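PDB 3DAO: putative Phosphate from Eubacterium rectale, which probably acts as a phosphatase of the haloacid dehalogenase-like hydrolase family, removing phosphate groups from a substrate not yet identified. Local coordinates for residues A[99-104]-A[162-167]; A[166-171]-A[204-209]. One frame throughout, in Å; residues are numbered along the deposited sequence. Where two conformers were deposited one is given.

Contact 1 (A[99-104]-A[162-167])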
ATOM      1  N   THR A  99       8.676  10.186   1.459  1.00 19.78           N
ATOM      2  CA  THR A  99       8.822   8.945   0.682  1.00 19.73           C
ATOM      3  C   THR A  99       9.855   8.064   1.370  1.00 19.24           C
ATOM      4  O   THR A  99      10.701   8.537   2.126  1.00 16.48           O
ATOM      5  CB  THR A  99       9.214   9.188  -0.766  1.00 22.68           C
ATOM      6  OG1 THR A  99      10.551   9.667  -0.825  1.00 27.76           O
ATOM      7  CG2 THR A  99       8.327  10.230  -1.414  1.00 21.50           C
ATOM      8  N   TYR A 100       9.747   6.772   1.153  1.00 16.66           N
ATOM      9  CA  TYR A 100      10.675   5.815   1.728  1.00 17.47           C
ATOM     10  C   TYR A 100      11.353   5.089   0.564  1.00 19.04           C
ATOM     11  O   TYR A 100      11.035   3.957   0.238  1.00 18.47           O
ATOM     12  CB  TYR A 100       9.967   4.836   2.642  1.00 17.62           C
ATOM     13  CG  TYR A 100       9.295   5.464   3.837  1.00 17.13           C
ATOM     14  CD1 TYR A 100       8.030   6.043   3.745  1.00 19.82           C
ATOM     15  CD2 TYR A 100       9.926   5.480   5.063  1.00 17.23           C
ATOM     16  CE1 TYR A 100       7.414   6.591   4.872  1.00 17.37           C
ATOM     17  CE2 TYR A 100       9.328   6.047   6.193  1.00 21.12           C
ATOM     18  CZ  TYR A 100       8.078   6.602   6.085  1.00 20.65           C
ATOM     19  OH  TYR A 100       7.504   7.161   7.196  1.00 20.58           O
ATOM     20  N   PRO A 101      12.253   5.788  -0.116  1.00 19.66           N
ATOM     21  CA  PRO A 101      12.834   5.129  -1.281  1.00 18.93           C
ATOM     22  C   PRO A 101      13.988   4.227  -0.957  1.00 18.91           C
ATOM     23  O   PRO A 101      14.532   4.268   0.141  1.00 17.57           O
ATOM     24  CB  PRO A 101      13.322   6.289  -2.114  1.00 19.19           C
ATOM     25  CG  PRO A 101      13.742   7.331  -1.093  1.00 21.27           C
ATOM     26  CD  PRO A 101      12.768   7.156   0.067  1.00 20.67           C
HETATM   27  N   MSE A 102      14.316   3.380  -1.925  1.00 16.58           N
HETATM   28  CA  MSE A 102      15.424   2.446  -1.787  0.75 18.64           C
HETATM   29  C   MSE A 102      16.739   3.041  -2.282  1.00 17.03           C
HETATM   30  O   MSE A 102      16.803   3.706  -3.348  1.00 16.63           O
HETATM   31  CB  MSE A 102      15.094   1.153  -2.565  0.75 18.40           C
HETATM   32  CG  MSE A 102      13.690   0.648  -2.226  0.75 16.49           C
HETATM   33 SE   MSE A 102      13.203  -0.861  -3.351  0.75 15.77          SE
HETATM   34  CE  MSE A 102      14.201  -2.204  -2.368  0.75 18.65           C
ATOM     35  N   ASP A 103      17.770   2.837  -1.486  1.00 18.62           N
ATOM     36  CA  ASP A 103      19.115   3.265  -1.883  0.50 19.63           C
ATOM     37  C   ASP A 103      19.536   2.547  -3.156  1.00 19.31           C
ATOM     38  O   ASP A 103      19.283   1.360  -3.341  1.00 19.78           O
ATOM     39  CB  ASP A 103      20.165   2.982  -0.823  0.50 20.02           C
ATOM     40  CG  ASP A 103      21.537   3.463  -1.254  0.50 18.48           C
ATOM     41  OD1 ASP A 103      21.714   4.687  -1.399  0.50 24.01           O
ATOM     42  OD2 ASP A 103      22.431   2.623  -1.483  0.50 19.84           O
ATOM     43  N   GLU A 104      20.191   3.303  -4.019  1.00 20.75           N
ATOM     44  CA  GLU A 104      20.654   2.839  -5.338  1.00 22.44           C
ATOM     45  C   GLU A 104      21.370   1.485  -5.313  1.00 22.70           C
ATOM     46  O   GLU A 104      21.141   0.642  -6.181  1.00 22.12           O
ATOM     47  CB  GLU A 104      21.562   3.904  -5.996  1.00 25.48           C
ATOM     48  CG  GLU A 104      21.836   3.653  -7.464  1.00 34.26           C
ATOM     49  CD  GLU A 104      22.778   4.689  -8.039  1.00 40.74           C
ATOM     50  OE1 GLU A 104      23.652   5.132  -7.265  1.00 43.87           O
ATOM     51  OE2 GLU A 104      22.642   5.045  -9.234  1.00 43.42           O
ATOM     52  N   ASP A 162      18.895   6.993 -13.438  1.00 29.47           N
ATOM     53  CA  ASP A 162      19.381   7.890 -12.410  1.00 31.38           C
ATOM     54  C   ASP A 162      18.170   8.470 -11.733  1.00 30.85           C
ATOM     55  O   ASP A 162      17.582   9.423 -12.215  1.00 31.91           O
ATOM     56  CB  ASP A 162      20.197   9.012 -13.046  1.00 33.58           C
ATOM     57  CG  ASP A 162      20.764   9.956 -12.027  1.00 39.91           C
ATOM     58  OD1 ASP A 162      21.031   9.510 -10.890  1.00 46.97           O
ATOM     59  OD2 ASP A 162      20.964  11.136 -12.378  1.00 52.27           O
ATOM     60  N   ARG A 163      17.798   7.864 -10.617  1.00 29.97           N
ATOM     61  CA  ARG A 163      16.615   8.273  -9.899  1.00 29.10           C
ATOM     62  C   ARG A 163      16.744   8.102  -8.407  1.00 27.69           C
ATOM     63  O   ARG A 163      17.523   7.277  -7.917  1.00 30.36           O
ATOM     64  CB  ARG A 163      15.426   7.483 -10.411  1.00 31.64           C
ATOM     65  CG  ARG A 163      15.217   7.672 -11.891  1.00 32.05           C
ATOM     66  CD  ARG A 163      13.938   7.125 -12.262  1.00 32.84           C
ATOM     67  NE  ARG A 163      12.874   7.867 -11.619  1.00 31.59           N
ATOM     68  CZ  ARG A 163      12.136   8.770 -12.244  1.00 35.42           C
ATOM     69  NH1 ARG A 163      12.366   9.028 -13.518  1.00 38.39           N
ATOM     70  NH2 ARG A 163      11.174   9.402 -11.609  1.00 30.94           N
ATOM     71  N   ASN A 164      15.934   8.879  -7.712  1.00 25.39           N
ATOM     72  CA  ASN A 164      15.941   8.872  -6.244  0.50 26.23           C
ATOM     73  C   ASN A 164      14.596   8.517  -5.660  1.00 24.24           C
ATOM     74  O   ASN A 164      14.373   8.674  -4.451  1.00 23.44           O
ATOM     75  CB  ASN A 164      16.355  10.236  -5.679  0.50 27.34           C
ATOM     76  CG  ASN A 164      16.559  10.205  -4.168  0.50 33.01           C
ATOM     77  OD1 ASN A 164      16.826  11.242  -3.545  0.50 44.81           O
ATOM     78  ND2 ASN A 164      16.445   9.011  -3.568  0.50 35.88           N
ATOM     79  N   ASP A 165      13.744   7.983  -6.515  1.00 21.40           N
ATOM     80  CA  ASP A 165      12.384   7.618  -6.122  1.00 19.79           C
ATOM     81  C   ASP A 165      11.940   6.196  -6.431  1.00 17.50           C
ATOM     82  O   ASP A 165      10.778   5.987  -6.712  1.00 17.54           O
ATOM     83  CB  ASP A 165      11.393   8.587  -6.754  1.00 19.83           C
ATOM     84  CG  ASP A 165      11.416   8.581  -8.271  1.00 21.36           C
ATOM     85  OD1 ASP A 165      12.293   7.927  -8.877  1.00 23.84           O
ATOM     86  OD2 ASP A 165      10.535   9.235  -8.885  1.00 27.40           O
ATOM     87  N   ILE A 166      12.879   5.256  -6.424  1.00 17.12           N
ATOM     88  CA  ILE A 166      12.525   3.829  -6.557  1.00 16.69           C
ATOM     89  C   ILE A 166      11.992   3.379  -5.206  1.00 15.97           C
ATOM     90  O   ILE A 166      12.706   3.324  -4.186  1.00 15.88           O
ATOM     91  CB  ILE A 166      13.703   2.949  -7.056  1.00 17.97           C
ATOM     92  CG1 ILE A 166      14.176   3.430  -8.440  1.00 23.06           C
ATOM     93  CG2 ILE A 166      13.278   1.513  -7.099  1.00 14.70           C
ATOM     94  CD1 ILE A 166      13.139   3.492  -9.487  1.00 20.72           C
ATOM     95  N   ILE A 167      10.697   3.060  -5.202  1.00 13.51           N
ATOM     96  CA  ILE A 167       9.996   2.668  -3.996  1.00 15.17           C
ATOM     97  C   ILE A 167       9.719   1.184  -3.902  1.00 13.84           C
ATOM     98  O   ILE A 167       9.426   0.656  -2.823  1.00 15.58           O
ATOM     99  CB  ILE A 167       8.666   3.493  -3.770  1.00 15.15           C
ATOM    100  CG1 ILE A 167       7.680   3.292  -4.925  1.00 15.79           C
ATOM    101  CG2 ILE A 167       9.003   4.982  -3.414  1.00 15.67           C
ATOM    102  CD1 ILE A 167       6.276   3.852  -4.628  1.00 19.48           C
TER
HETATM  103  O   HOH W   1      10.753   1.358  -0.553  1.00 18.53           O
HETATM  104  O   HOH W   2      15.588   5.526  -4.941  1.00 20.57           O
HETATM  105  O   HOH W   3      19.945   5.912  -9.191  1.00 38.49           O
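Pro101 lays its ring against Asn164, CB lying 3.5 Å from the backbone O of Asn164, while the Asn164 amide, in one of two modelled conformers, slants across the ring with ND2 nearest CG. The guanidinium of Arg163 takes the Asp165 carboxylate in plane at its edge. NE reaches Asp165 OD1 and NH2 reaches OD2, each at 2.8 Å and each on a syn lone pair, a side-on salt bridge that fixes both flat groups. Proline suits its own place, having no N-H to satisfy where the chain leaves strand 96-99 of the large sheet for helix 104-117. That sheet fits the core of this hydrolase family and the six-stranded sheet a cap domain, so 99-104 is probably one of the linkers between them. One direct bond joins the two loops: Met102 N donates to Ile166 O at 2.8 Å, almost straight at 174°. In the conformer given, one of two, the selenomethionine Met102 has CG beside its own backbone N (chi1 -49°), which directs SE toward Ile167 and to 4.4 Å from Ile166 CG2, with Trp107 and Met110 also against it. Water 2 donates to Met102 O and accepts from Ile166 N at 3.1 Å.

Contact 2 (A[166-171]-A[204-209])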
ATOM      1  N   ILE A 166      12.879   5.256  -6.424  1.00 17.12           N
ATOM      2  CA  ILE A 166      12.525   3.829  -6.557  1.00 16.69           C
ATOM      3  C   ILE A 166      11.992   3.379  -5.206  1.00 15.97           C
ATOM      4  O   ILE A 166      12.706   3.324  -4.186  1.00 15.88           O
ATOM      5  CB  ILE A 166      13.703   2.949  -7.056  1.00 17.97           C
ATOM      6  CG1 ILE A 166      14.176   3.430  -8.440  1.00 23.06           C
ATOM      7  CG2 ILE A 166      13.278   1.513  -7.099  1.00 14.70           C
ATOM      8  CD1 ILE A 166      13.139   3.492  -9.487  1.00 20.72           C
ATOM      9  N   ILE A 167      10.697   3.060  -5.202  1.00 13.51           N
ATOM     10  CA  ILE A 167       9.996   2.668  -3.996  1.00 15.17           C
ATOM     11  C   ILE A 167       9.719   1.184  -3.902  1.00 13.84           C
ATOM     12  O   ILE A 167       9.426   0.656  -2.823  1.00 15.58           O
ATOM     13  CB  ILE A 167       8.666   3.493  -3.770  1.00 15.15           C
ATOM     14  CG1 ILE A 167       7.680   3.292  -4.925  1.00 15.79           C
ATOM     15  CG2 ILE A 167       9.003   4.982  -3.414  1.00 15.67           C
ATOM     16  CD1 ILE A 167       6.276   3.852  -4.628  1.00 19.48           C
ATOM     17  N   LYS A 168       9.907   0.485  -5.018  1.00 14.14           N
ATOM     18  CA  LYS A 168       9.679  -0.975  -5.020  1.00 14.33           C
ATOM     19  C   LYS A 168      10.461  -1.643  -6.142  1.00 13.90           C
ATOM     20  O   LYS A 168      10.562  -1.108  -7.222  1.00 13.20           O
ATOM     21  CB  LYS A 168       8.202  -1.298  -5.212  1.00 16.32           C
ATOM     22  CG  LYS A 168       7.896  -2.823  -5.240  1.00 18.32           C
ATOM     23  CD  LYS A 168       6.416  -3.107  -5.298  1.00 18.31           C
ATOM     24  CE  LYS A 168       5.794  -2.660  -6.616  1.00 24.75           C
ATOM     25  NZ  LYS A 168       4.327  -3.036  -6.650  1.00 23.90           N
ATOM     26  N   PHE A 169      11.040  -2.785  -5.804  1.00 15.04           N
ATOM     27  CA  PHE A 169      11.703  -3.650  -6.768  1.00 13.83           C
ATOM     28  C   PHE A 169      10.967  -4.977  -6.656  1.00 13.69           C
ATOM     29  O   PHE A 169      10.818  -5.537  -5.566  1.00 13.05           O
ATOM     30  CB  PHE A 169      13.185  -3.824  -6.477  1.00 14.39           C
ATOM     31  CG  PHE A 169      13.857  -4.845  -7.391  1.00 14.83           C
ATOM     32  CD1 PHE A 169      14.443  -4.460  -8.556  1.00 15.85           C
ATOM     33  CD2 PHE A 169      13.885  -6.179  -7.051  1.00 14.18           C
ATOM     34  CE1 PHE A 169      15.034  -5.384  -9.406  1.00 14.43           C
ATOM     35  CE2 PHE A 169      14.500  -7.104  -7.890  1.00 11.35           C
ATOM     36  CZ  PHE A 169      15.075  -6.684  -9.065  1.00 11.09           C
ATOM     37  N   THR A 170      10.501  -5.458  -7.795  1.00 12.44           N
ATOM     38  CA  THR A 170       9.702  -6.654  -7.858  1.00 12.04           C
ATOM     39  C   THR A 170      10.248  -7.702  -8.813  1.00 10.52           C
ATOM     40  O   THR A 170      10.604  -7.400  -9.958  1.00 11.55           O
ATOM     41  CB  THR A 170       8.283  -6.285  -8.342  1.00 12.31           C
ATOM     42  OG1 THR A 170       7.651  -5.443  -7.349  1.00 17.05           O
ATOM     43  CG2 THR A 170       7.405  -7.532  -8.565  1.00 17.44           C
ATOM     44  N   VAL A 171      10.279  -8.939  -8.328  1.00 13.75           N
ATOM     45  CA  VAL A 171      10.698 -10.095  -9.150  1.00 12.28           C
ATOM     46  C   VAL A 171       9.449 -10.857  -9.552  1.00 12.69           C
ATOM     47  O   VAL A 171       8.539 -11.033  -8.760  1.00 14.11           O
ATOM     48  CB  VAL A 171      11.619 -11.061  -8.375  1.00 15.41           C
ATOM     49  CG1 VAL A 171      12.267 -12.043  -9.348  1.00 11.85           C
ATOM     50  CG2 VAL A 171      12.700 -10.253  -7.552  1.00 11.86           C
ATOM     51  N   ASP A 204       8.104  -8.988  -3.783  1.00 13.60           N
ATOM     52  CA  ASP A 204       8.123  -7.523  -3.672  1.00 14.26           C
ATOM     53  C   ASP A 204       9.111  -7.090  -2.621  1.00 14.94           C
ATOM     54  O   ASP A 204       9.152  -7.621  -1.497  1.00 14.91           O
ATOM     55  CB  ASP A 204       6.757  -6.975  -3.245  1.00 16.97           C
ATOM     56  CG  ASP A 204       5.703  -7.147  -4.320  1.00 20.18           C
ATOM     57  OD1 ASP A 204       6.022  -6.961  -5.513  1.00 18.60           O
ATOM     58  OD2 ASP A 204       4.570  -7.504  -3.948  1.00 21.67           O
ATOM     59  N   CYS A 205       9.877  -6.100  -2.998  1.00 13.96           N
ATOM     60  CA  CYS A 205      10.912  -5.558  -2.106  1.00 14.59           C
ATOM     61  C   CYS A 205      10.767  -4.052  -2.004  1.00 14.14           C
ATOM     62  O   CYS A 205      10.681  -3.344  -2.990  1.00 15.20           O
ATOM     63  CB  CYS A 205      12.295  -5.871  -2.639  1.00 15.50           C
ATOM     64  SG  CYS A 205      12.553  -7.545  -3.326  1.00 18.41           S
ATOM     65  N   ASN A 206      10.807  -3.597  -0.765  1.00 16.20           N
ATOM     66  CA  ASN A 206      10.778  -2.183  -0.451  1.00 16.74           C
ATOM     67  C   ASN A 206      11.915  -1.893   0.501  1.00 16.67           C
ATOM     68  O   ASN A 206      12.613  -2.782   0.974  1.00 16.69           O
ATOM     69  CB  ASN A 206       9.519  -1.768   0.275  1.00 18.61           C
ATOM     70  CG  ASN A 206       8.233  -2.099  -0.466  1.00 23.57           C
ATOM     71  OD1 ASN A 206       7.407  -2.802   0.084  1.00 25.01           O
ATOM     72  ND2 ASN A 206       8.025  -1.535  -1.676  1.00 22.62           N
ATOM     73  N   ALA A 207      12.053  -0.611   0.831  1.00 17.52           N
ATOM     74  CA  ALA A 207      13.114  -0.192   1.751  1.00 16.57           C
ATOM     75  C   ALA A 207      12.936  -0.825   3.106  1.00 17.44           C
ATOM     76  O   ALA A 207      11.818  -1.055   3.582  1.00 15.22           O
ATOM     77  CB  ALA A 207      13.146   1.342   1.874  1.00 17.88           C
ATOM     78  N   LYS A 208      14.062  -1.117   3.750  1.00 16.53           N
ATOM     79  CA  LYS A 208      14.011  -1.667   5.093  1.00 17.73           C
ATOM     80  C   LYS A 208      13.185  -0.760   6.005  1.00 18.45           C
ATOM     81  O   LYS A 208      13.322   0.441   5.987  1.00 19.11           O
ATOM     82  CB  LYS A 208      15.437  -1.840   5.666  1.00 19.45           C
ATOM     83  CG  LYS A 208      15.492  -2.562   6.964  1.00 27.00           C
ATOM     84  CD  LYS A 208      16.944  -2.686   7.424  1.00 35.73           C
ATOM     85  CE  LYS A 208      17.078  -3.590   8.639  1.00 40.61           C
ATOM     86  NZ  LYS A 208      18.518  -3.823   8.976  1.00 44.36           N
ATOM     87  N   GLY A 209      12.284  -1.369   6.741  1.00 19.79           N
ATOM     88  CA  GLY A 209      11.474  -0.651   7.723  1.00 22.75           C
ATOM     89  C   GLY A 209      10.162  -0.100   7.225  1.00 23.44           C
ATOM     90  O   GLY A 209       9.377   0.490   7.976  1.00 24.96           O
TER
HETATM   91  O   HOH W   1      10.753   1.358  -0.553  1.00 18.53           O
HETATM   92  O   HOH W   4       4.052  -5.797  -6.801  1.00 29.72           O
HETATM   93  O   HOH W   5       2.972  -4.629  -4.346  1.00 49.24           O
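Thr170 and Asp204 stand side by side on one face of an antiparallel strand pair, pointing the same way. Thr170 OG1 donates to Asp204 OD1 at 2.9 Å, meeting it on the anti side, and CG2 of Thr170 rests 3.4 Å from the same oxygen. A valine here has no hydroxyl to donate to Asp204 OD1, and the carboxylate would probably be freer to turn. Lys168 slants over Asp204, its chain bent at chi3 (67°); NZ stays 4.4 Å from OD1, too far for a salt bridge, and water 4 joins the two. Lys168 also runs alongside Asn206, whose ND2 donates to Ile167 O at 2.8 Å, roughly in the amide plane; an amide suits this place because it gives Ile167 O a direct N-H, while Ala207 N reaches that oxygen through a water. On the other face Cys205 SG sits at the edge of the Phe169 ring, 4.2 Å from CD2, small enough to fit beside the aromatic. Beneath them Phe169 N bonds to Cys205 O and Cys205 N to Phe169 O. Ile167 and Lys168 form a classic beta bulge opposite Ala126 of strand 122-126, and the Phe169 and Cys205 face packs on Met110 of helix 104-117 and Phe185 of helix 185-189.

Both contacts are partly buried and lie on the same side of the chain's centre, their own centres 9 Å apart, but contact 2 is nearer the chain's middle. They share Ile166 and Ile167, where the loop of contact 1 runs into the strand of contact 2. Water 1 fastens them together, donating to Tyr100 O and Ile167 O and accepting from Ala207 N. Contact 1 joins irregular loops, leaning on one direct backbone bond, bridging waters and a proline-asparagine contact at its exposed margin; contact 2 is regular sheet pairing, with an apolar face toward the helices and a polar face of Lys168, Thr170 and Asp204. Helix 104-117 serves both, Met110 touching Met102, Phe169 and Cys205.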